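Local atomic coordinates of phosphoenolpyruvate--protein phosphotransferase (Escherichia coli, PDB entry 5T12), a protein that probably passes a phosphoryl group from phosphoenolpyruvate to the carrier protein NPr in the nitrogen-metabolic phosphotransferase system, represented here by its N-terminal domain. Residues Arg55-Ser58 against Lys59-Ala63; Phe90-Asp94 against Lys95-Ala99; Gly133-Leu136 against Leu137-Leu140. The protein carries 1 engineered substitution. All coordinates share one frame; numbering follows the deposited sequence.

Overall arrangement
All three contacts are local, each joining neighbouring turns of chain, but they differ in setting. Contact 3 is buried, contact 2 partly so, and contact 1 lies at the surface. Helix 36-61 ties them together: it carries contact 1 near its end and is touched by side chains of both other contacts. Contacts 2 and 3 lie about 16 Å apart between centres and meet where Ala99 C packs 4.2 Å from Leu140 CD1. Chemistry follows place: exposed basic chains beside an aromatic pair in contact 1, a glycine-ended helix with a surface ion pair in contact 2, and in contact 3 leucines facing other helices while an arginine stacks on a phenylalanine.

Contact 1 of 3, residues Arg55-Ser58 against Lys59-Ala63; sequences RRYS and KRFAA
Tyr57 and Phe61, one turn apart on the helix, lie side by side, ring planes only 6° from parallel, yet slid so far that the centroids are 5.5 Å apart and the rings hardly overlap. What touches is Tyr57 CB, 3.7 Å from Phe61 CE2. Tyr57 O stands over one face of the phenyl ring, 3.0 Å from Phe61 CG, and the same oxygen accepts the Phe61 backbone N-H at 2.6 Å, nearly along the C=O axis. Phe61 CG lies anti to its carbonyl carbon (chi1 -65°), which sends the ring back over that oxygen. Arg60, three residues on from Tyr57, runs alongside it, its NH2 3.3 Å from Tyr57 CE1; the tyrosine edge meets a guanidinium face, planes 79° apart. Lys59 NZ lies at the edge of the exposed Arg56 guanidinium, 3.0 Å from Arg56 NH2, two donors with no bond between them, an approach that solvent would probably make tolerable. Further out, Phe61 meets Phe73 of helix 68-80 edge-to-face, and the Tyr57 and Phe61 side chains both touch Leu195 of helix 187-195. This is the amphipathic end of a bundle helix, aromatic inward and basic outward, in the helical subdomain of an enzyme I N-terminal domain.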
loop_
_atom_site.group_PDB
_atom_site.type_symbol
_atom_site.label_atom_id
_atom_site.label_comp_id
_atom_site.label_asym_id
_atom_site.label_seq_id
_atom_site.Cartn_x
_atom_site.Cartn_y
_atom_site.Cartn_z
ATOM N N ARG A 55 -7.332 2.773 13.071
ATOM C CA ARG A 55 -7.792 3.672 14.124
ATOM C C ARG A 55 -6.884 4.893 14.245
ATOM O O ARG A 55 -7.366 6.025 14.375
ATOM C CB ARG A 55 -7.880 2.917 15.453
ATOM C CG ARG A 55 -9.066 3.318 16.326
ATOM C CD ARG A 55 -9.250 2.397 17.534
ATOM N NE ARG A 55 -9.962 1.162 17.208
ATOM C CZ ARG A 55 -9.446 -0.059 17.331
ATOM N NH1 ARG A 55 -8.212 -0.214 17.784
ATOM N NH2 ARG A 55 -10.169 -1.125 17.011
ATOM N N ARG A 56 -5.563 4.688 14.194
ATOM C CA ARG A 56 -4.643 5.814 14.327
ATOM C C ARG A 56 -4.587 6.656 13.059
ATOM O O ARG A 56 -4.396 7.874 13.137
ATOM C CB ARG A 56 -3.236 5.331 14.682
ATOM C CG ARG A 56 -3.116 3.856 15.009
ATOM C CD ARG A 56 -3.524 3.554 16.444
ATOM N NE ARG A 56 -2.412 3.020 17.221
ATOM C CZ ARG A 56 -1.606 3.761 17.974
ATOM N NH1 ARG A 56 -0.615 3.196 18.649
ATOM N NH2 ARG A 56 -1.793 5.072 18.055
ATOM N N TYR A 57 -4.734 6.029 11.889
ATOM C CA TYR A 57 -4.669 6.782 10.641
ATOM C C TYR A 57 -5.802 7.797 10.552
ATOM O O TYR A 57 -5.573 8.961 10.204
ATOM C CB TYR A 57 -4.695 5.825 9.448
ATOM C CG TYR A 57 -3.337 5.257 9.096
ATOM C CD1 TYR A 57 -2.172 5.943 9.416
ATOM C CD2 TYR A 57 -3.220 4.036 8.445
ATOM C CE1 TYR A 57 -0.928 5.429 9.097
ATOM C CE2 TYR A 57 -1.978 3.514 8.121
ATOM C CZ TYR A 57 -0.838 4.216 8.449
ATOM O OH TYR A 57 0.397 3.700 8.130
ATOM N N SER A 58 -7.029 7.377 10.871
ATOM C CA SER A 58 -8.142 8.321 10.914
ATOM C C SER A 58 -7.948 9.364 12.006
ATOM O O SER A 58 -8.376 10.514 11.848
ATOM C CB SER A 58 -9.458 7.572 11.117
ATOM O OG SER A 58 -9.391 6.717 12.244
ATOM N N LYS A 59 -7.314 8.983 13.118
ATOM C CA LYS A 59 -6.969 9.957 14.148
ATOM C C LYS A 59 -5.956 10.971 13.635
ATOM O O LYS A 59 -6.011 12.149 14.008
ATOM C CB LYS A 59 -6.425 9.235 15.380
ATOM C CG LYS A 59 -5.878 10.147 16.464
ATOM C CD LYS A 59 -4.988 9.364 17.411
ATOM C CE LYS A 59 -3.845 8.710 16.653
ATOM N NZ LYS A 59 -3.073 7.768 17.505
ATOM N N ARG A 60 -5.032 10.537 12.777
ATOM C CA ARG A 60 -4.040 11.446 12.214
ATOM C C ARG A 60 -4.600 12.235 11.037
ATOM O O ARG A 60 -4.325 13.433 10.905
ATOM C CB ARG A 60 -2.803 10.663 11.775
ATOM C CG ARG A 60 -1.905 10.201 12.906
ATOM C CD ARG A 60 -0.843 9.264 12.367
ATOM N NE ARG A 60 -0.389 9.685 11.045
ATOM C CZ ARG A 60 0.383 8.952 10.250
ATOM N NH1 ARG A 60 0.744 9.416 9.062
ATOM N NH2 ARG A 60 0.791 7.754 10.642
ATOM N N PHE A 61 -5.377 11.579 10.170
ATOM C CA PHE A 61 -5.889 12.239 8.974
ATOM C C PHE A 61 -6.841 13.380 9.303
ATOM O O PHE A 61 -6.975 14.308 8.499
ATOM C CB PHE A 61 -6.595 11.228 8.068
ATOM C CG PHE A 61 -5.685 10.176 7.503
ATOM C CD1 PHE A 61 -4.317 10.384 7.438
ATOM C CD2 PHE A 61 -6.200 8.978 7.036
ATOM C CE1 PHE A 61 -3.480 9.415 6.918
ATOM C CE2 PHE A 61 -5.367 8.006 6.515
ATOM C CZ PHE A 61 -4.007 8.225 6.456
ATOM N N ALA A 62 -7.497 13.333 10.468
ATOM C CA ALA A 62 -8.420 14.395 10.857
ATOM C C ALA A 62 -7.755 15.766 10.817
ATOM O O ALA A 62 -8.433 16.779 10.608
ATOM C CB ALA A 62 -8.980 14.116 12.252
ATOM N N ALA A 63 -6.439 15.818 10.999
ATOM C CA ALA A 63 -5.692 17.073 10.935
ATOM C C ALA A 63 -5.105 17.232 9.533
ATOM O O ALA A 63 -4.128 16.570 9.177
ATOM C CB ALA A 63 -4.609 17.105 12.009
#

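Contact 2 of 3, residues Phe90-Asp94 against Lys95-Ala99; sequences FAEVD and KGSVA
Glu92 O is gripped by three donors, all weakly: the backbone N of Lys95, and both the N and OG of Ser97, the hydroxyl at 3.1 Å. Together with the much sounder bond from Gly96 N to Val93 O, 2.8 Å long, the Ser97 N bond makes a Schellman motif, the glycine-ended close of helix 83-94 before the chain turns into helix 99-115. Gly96 has a positive phi of 87°, and a CB there would be jammed against the preceding carbonyl oxygen; hence the residue without a side chain. Ser97 suits a buried turn because its small hydroxyl can serve a carbonyl that the ending helix leaves with weak partners. Asp94 turns elsewhere, to a salt bridge with Arg40 of helix 36-61. Across the turn Lys95 runs extended beyond CG to a long salt bridge in which its NZ lies 3.4 Å from Glu92 OE2. The Glu92 chain bends at chi2 (-65°) to bring its carboxylate there, and it packs on Ala102 and Thr105 of helix 99-115. An alanine in place of Glu92 has no carboxylate to offer, and the Lys95 ammonium, without its mate, would probably be free to swing. Lys95 CG rests 3.4 Å from Ala91 O.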
loop_
_atom_site.group_PDB
_atom_site.type_symbol
_atom_site.label_atom_id
_atom_site.label_comp_id
_atom_site.label_asym_id
_atom_site.label_seq_id
_atom_site.Cartn_x
_atom_site.Cartn_y
_atom_site.Cartn_z
ATOM N N PHE A 90 -13.882 -17.414 10.871
ATOM C CA PHE A 90 -13.795 -18.644 11.653
ATOM C C PHE A 90 -14.544 -19.789 10.986
ATOM O O PHE A 90 -14.184 -20.956 11.176
ATOM C CB PHE A 90 -14.333 -18.417 13.067
ATOM C CG PHE A 90 -13.347 -17.770 13.998
ATOM C CD1 PHE A 90 -12.169 -17.221 13.515
ATOM C CD2 PHE A 90 -13.591 -17.726 15.361
ATOM C CE1 PHE A 90 -11.260 -16.629 14.372
ATOM C CE2 PHE A 90 -12.684 -17.139 16.224
ATOM C CZ PHE A 90 -11.517 -16.589 15.728
ATOM N N ALA A 91 -15.584 -19.476 10.208
ATOM C CA ALA A 91 -16.317 -20.516 9.493
ATOM C C ALA A 91 -15.439 -21.210 8.462
ATOM O O ALA A 91 -15.619 -22.404 8.195
ATOM C CB ALA A 91 -17.554 -19.920 8.824
ATOM N N GLU A 92 -14.488 -20.484 7.872
ATOM C CA GLU A 92 -13.556 -21.104 6.937
ATOM C C GLU A 92 -12.466 -21.888 7.658
ATOM O O GLU A 92 -11.949 -22.865 7.108
ATOM C CB GLU A 92 -12.934 -20.042 6.028
ATOM C CG GLU A 92 -13.913 -19.435 5.033
ATOM C CD GLU A 92 -14.413 -20.445 4.017
ATOM O OE1 GLU A 92 -13.639 -21.354 3.650
ATOM O OE2 GLU A 92 -15.581 -20.335 3.589
ATOM N N VAL A 93 -12.110 -21.483 8.879
ATOM C CA VAL A 93 -11.115 -22.226 9.645
ATOM C C VAL A 93 -11.667 -23.581 10.068
ATOM O O VAL A 93 -10.955 -24.591 10.048
ATOM C CB VAL A 93 -10.648 -21.403 10.860
ATOM C CG1 VAL A 93 -9.613 -22.177 11.665
ATOM C CG2 VAL A 93 -10.082 -20.073 10.406
ATOM N N ASP A 94 -12.947 -23.626 10.454
ATOM C CA ASP A 94 -13.564 -24.891 10.836
ATOM C C ASP A 94 -13.646 -25.864 9.668
ATOM O O ASP A 94 -13.746 -27.076 9.890
ATOM C CB ASP A 94 -14.959 -24.642 11.415
ATOM C CG ASP A 94 -14.923 -23.812 12.685
ATOM O OD1 ASP A 94 -13.845 -23.728 13.314
ATOM O OD2 ASP A 94 -15.972 -23.248 13.060
ATOM N N LYS A 95 -13.602 -25.367 8.433
ATOM C CA LYS A 95 -13.506 -26.225 7.259
ATOM C C LYS A 95 -12.099 -26.763 7.037
ATOM O O LYS A 95 -11.881 -27.506 6.075
ATOM C CB LYS A 95 -13.969 -25.467 6.010
ATOM C CG LYS A 95 -15.428 -25.041 6.044
ATOM C CD LYS A 95 -15.797 -24.247 4.800
ATOM C CE LYS A 95 -17.259 -23.834 4.817
ATOM N NZ LYS A 95 -17.614 -23.029 3.616
ATOM N N GLY A 96 -11.147 -26.406 7.897
ATOM C CA GLY A 96 -9.786 -26.885 7.771
ATOM C C GLY A 96 -8.928 -26.022 6.870
ATOM O O GLY A 96 -8.141 -26.541 6.073
ATOM N N SER A 97 -9.066 -24.704 6.986
ATOM C CA SER A 97 -8.322 -23.758 6.170
ATOM C C SER A 97 -7.359 -22.951 7.031
ATOM O O SER A 97 -7.632 -22.661 8.200
ATOM C CB SER A 97 -9.265 -22.806 5.426
ATOM O OG SER A 97 -10.174 -23.515 4.604
ATOM N N VAL A 98 -6.223 -22.592 6.435
ATOM C CA VAL A 98 -5.268 -21.713 7.096
ATOM C C VAL A 98 -5.784 -20.276 7.049
ATOM O O VAL A 98 -6.634 -19.919 6.230
ATOM C CB VAL A 98 -3.875 -21.846 6.449
ATOM C CG1 VAL A 98 -2.804 -21.157 7.280
ATOM C CG2 VAL A 98 -3.525 -23.310 6.278
ATOM N N ALA A 99 -5.269 -19.446 7.963
ATOM C CA ALA A 99 -5.770 -18.082 8.109
ATOM C C ALA A 99 -5.654 -17.294 6.808
ATOM O O ALA A 99 -6.518 -16.465 6.499
ATOM C CB ALA A 99 -5.023 -17.369 9.235
#

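Contact 3 of 3, residues Gly133-Leu136 against Leu137-Leu140; sequences GQRL and LFHL
The guanidinium of Arg135 lies flat on the ring of Phe138, planes 10° apart and centres 4.1 Å apart. Phe138 CD2 lies over the centre of one face of the guanidinium, 3.6 Å from Arg135 CZ, whereas NH1 falls toward the rim of the phenyl ring; the cation-pi contact is therefore off-centre. His139 approaches the same group obliquely, its plane nearly perpendicular to that of the guanidinium and its CE1 3.7 Å from Arg135 NE. At the nitrogens, Arg135 NH2 makes a salt bridge with Glu53 of helix 36-61, and NH1 is hydrogen-bonded to Ala167 O and Leu169 O; these partners at NH1 and NH2 hold the group in the plane that stacks on Phe138. The arginine starts anti to its backbone N (chi1 -160°) and then bends at chi2 (61°), which folds the chain forward along the helix over the residue three positions on. This is an i to i+3 cation-pi stack on the last turns of helix 126-140, packed against other helices of the bundle. Leu136 and Leu137 are buried against Val103 of helix 99-115, where apolar side chains fit without polar atoms to satisfy, and Leu137 CG lies 3.4 Å from Gly133 O. That oxygen also accepts the Leu137 N-H at 3.0 Å. Buried Gln134 spends its amide on Met25 N through OE1, and on Thr164 O and Glu168 OE2 through NE2.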
loop_
_atom_site.group_PDB
_atom_site.type_symbol
_atom_site.label_atom_id
_atom_site.label_comp_id
_atom_site.label_asym_id
_atom_site.label_seq_id
_atom_site.Cartn_x
_atom_site.Cartn_y
_atom_site.Cartn_z
ATOM N N GLY A 133 -8.201 -6.761 2.579
ATOM C CA GLY A 133 -7.682 -8.118 2.586
ATOM C C GLY A 133 -6.178 -8.160 2.401
ATOM O O GLY A 133 -5.484 -8.941 3.055
ATOM N N GLN A 134 -5.656 -7.319 1.503
ATOM C CA GLN A 134 -4.209 -7.202 1.343
ATOM C C GLN A 134 -3.544 -6.794 2.650
ATOM O O GLN A 134 -2.478 -7.315 3.004
ATOM C CB GLN A 134 -3.886 -6.190 0.244
ATOM C CG GLN A 134 -4.154 -6.684 -1.167
ATOM C CD GLN A 134 -2.942 -7.345 -1.789
ATOM O OE1 GLN A 134 -2.868 -8.569 -1.889
ATOM N NE2 GLN A 134 -1.981 -6.533 -2.214
ATOM N N ARG A 135 -4.162 -5.868 3.387
ATOM C CA ARG A 135 -3.590 -5.429 4.655
ATOM C C ARG A 135 -3.683 -6.524 5.710
ATOM O O ARG A 135 -2.783 -6.666 6.546
ATOM C CB ARG A 135 -4.291 -4.159 5.133
ATOM C CG ARG A 135 -3.492 -3.353 6.142
ATOM C CD ARG A 135 -2.178 -2.889 5.538
ATOM N NE ARG A 135 -1.307 -2.259 6.524
ATOM C CZ ARG A 135 -0.049 -1.898 6.286
ATOM N NH1 ARG A 135 0.489 -2.108 5.092
ATOM N NH2 ARG A 135 0.671 -1.332 7.243
ATOM N N LEU A 136 -4.766 -7.305 5.688
ATOM C CA LEU A 136 -4.886 -8.441 6.599
ATOM C C LEU A 136 -3.761 -9.443 6.369
ATOM O O LEU A 136 -3.144 -9.934 7.321
ATOM C CB LEU A 136 -6.252 -9.107 6.426
ATOM C CG LEU A 136 -7.289 -8.870 7.526
ATOM C CD1 LEU A 136 -7.303 -7.411 7.942
ATOM C CD2 LEU A 136 -8.670 -9.309 7.062
ATOM N N LEU A 137 -3.481 -9.758 5.101
ATOM C CA LEU A 137 -2.371 -10.650 4.783
ATOM C C LEU A 137 -1.031 -10.032 5.161
ATOM O O LEU A 137 -0.080 -10.758 5.476
ATOM C CB LEU A 137 -2.391 -11.000 3.295
ATOM C CG LEU A 137 -3.622 -11.744 2.774
ATOM C CD1 LEU A 137 -3.526 -11.949 1.270
ATOM C CD2 LEU A 137 -3.778 -13.073 3.491
ATOM N N PHE A 138 -0.940 -8.701 5.140
ATOM C CA PHE A 138 0.306 -8.032 5.501
ATOM C C PHE A 138 0.688 -8.316 6.948
ATOM O O PHE A 138 1.864 -8.542 7.255
ATOM C CB PHE A 138 0.176 -6.526 5.265
ATOM C CG PHE A 138 1.411 -5.748 5.617
ATOM C CD1 PHE A 138 2.478 -5.690 4.739
ATOM C CD2 PHE A 138 1.502 -5.068 6.821
ATOM C CE1 PHE A 138 3.616 -4.975 5.052
ATOM C CE2 PHE A 138 2.640 -4.349 7.143
ATOM C CZ PHE A 138 3.699 -4.302 6.256
ATOM N N HIS A 139 -0.292 -8.311 7.852
ATOM C CA HIS A 139 -0.011 -8.544 9.263
ATOM C C HIS A 139 0.137 -10.021 9.602
ATOM O O HIS A 139 0.657 -10.345 10.675
ATOM C CB HIS A 139 -1.110 -7.921 10.127
ATOM C CG HIS A 139 -1.194 -6.431 10.012
ATOM N ND1 HIS A 139 -2.227 -5.791 9.361
ATOM C CD2 HIS A 139 -0.370 -5.455 10.459
ATOM C CE1 HIS A 139 -2.038 -4.485 9.417
ATOM N NE2 HIS A 139 -0.918 -4.255 10.077
ATOM N N LEU A 140 -0.306 -10.919 8.720
ATOM C CA LEU A 140 -0.087 -12.342 8.951
ATOM C C LEU A 140 1.362 -12.735 8.691
ATOM O O LEU A 140 1.866 -13.686 9.297
ATOM C CB LEU A 140 -1.027 -13.170 8.074
ATOM C CG LEU A 140 -2.518 -13.101 8.406
ATOM C CD1 LEU A 140 -3.332 -13.874 7.380
ATOM C CD2 LEU A 140 -2.776 -13.633 9.807
#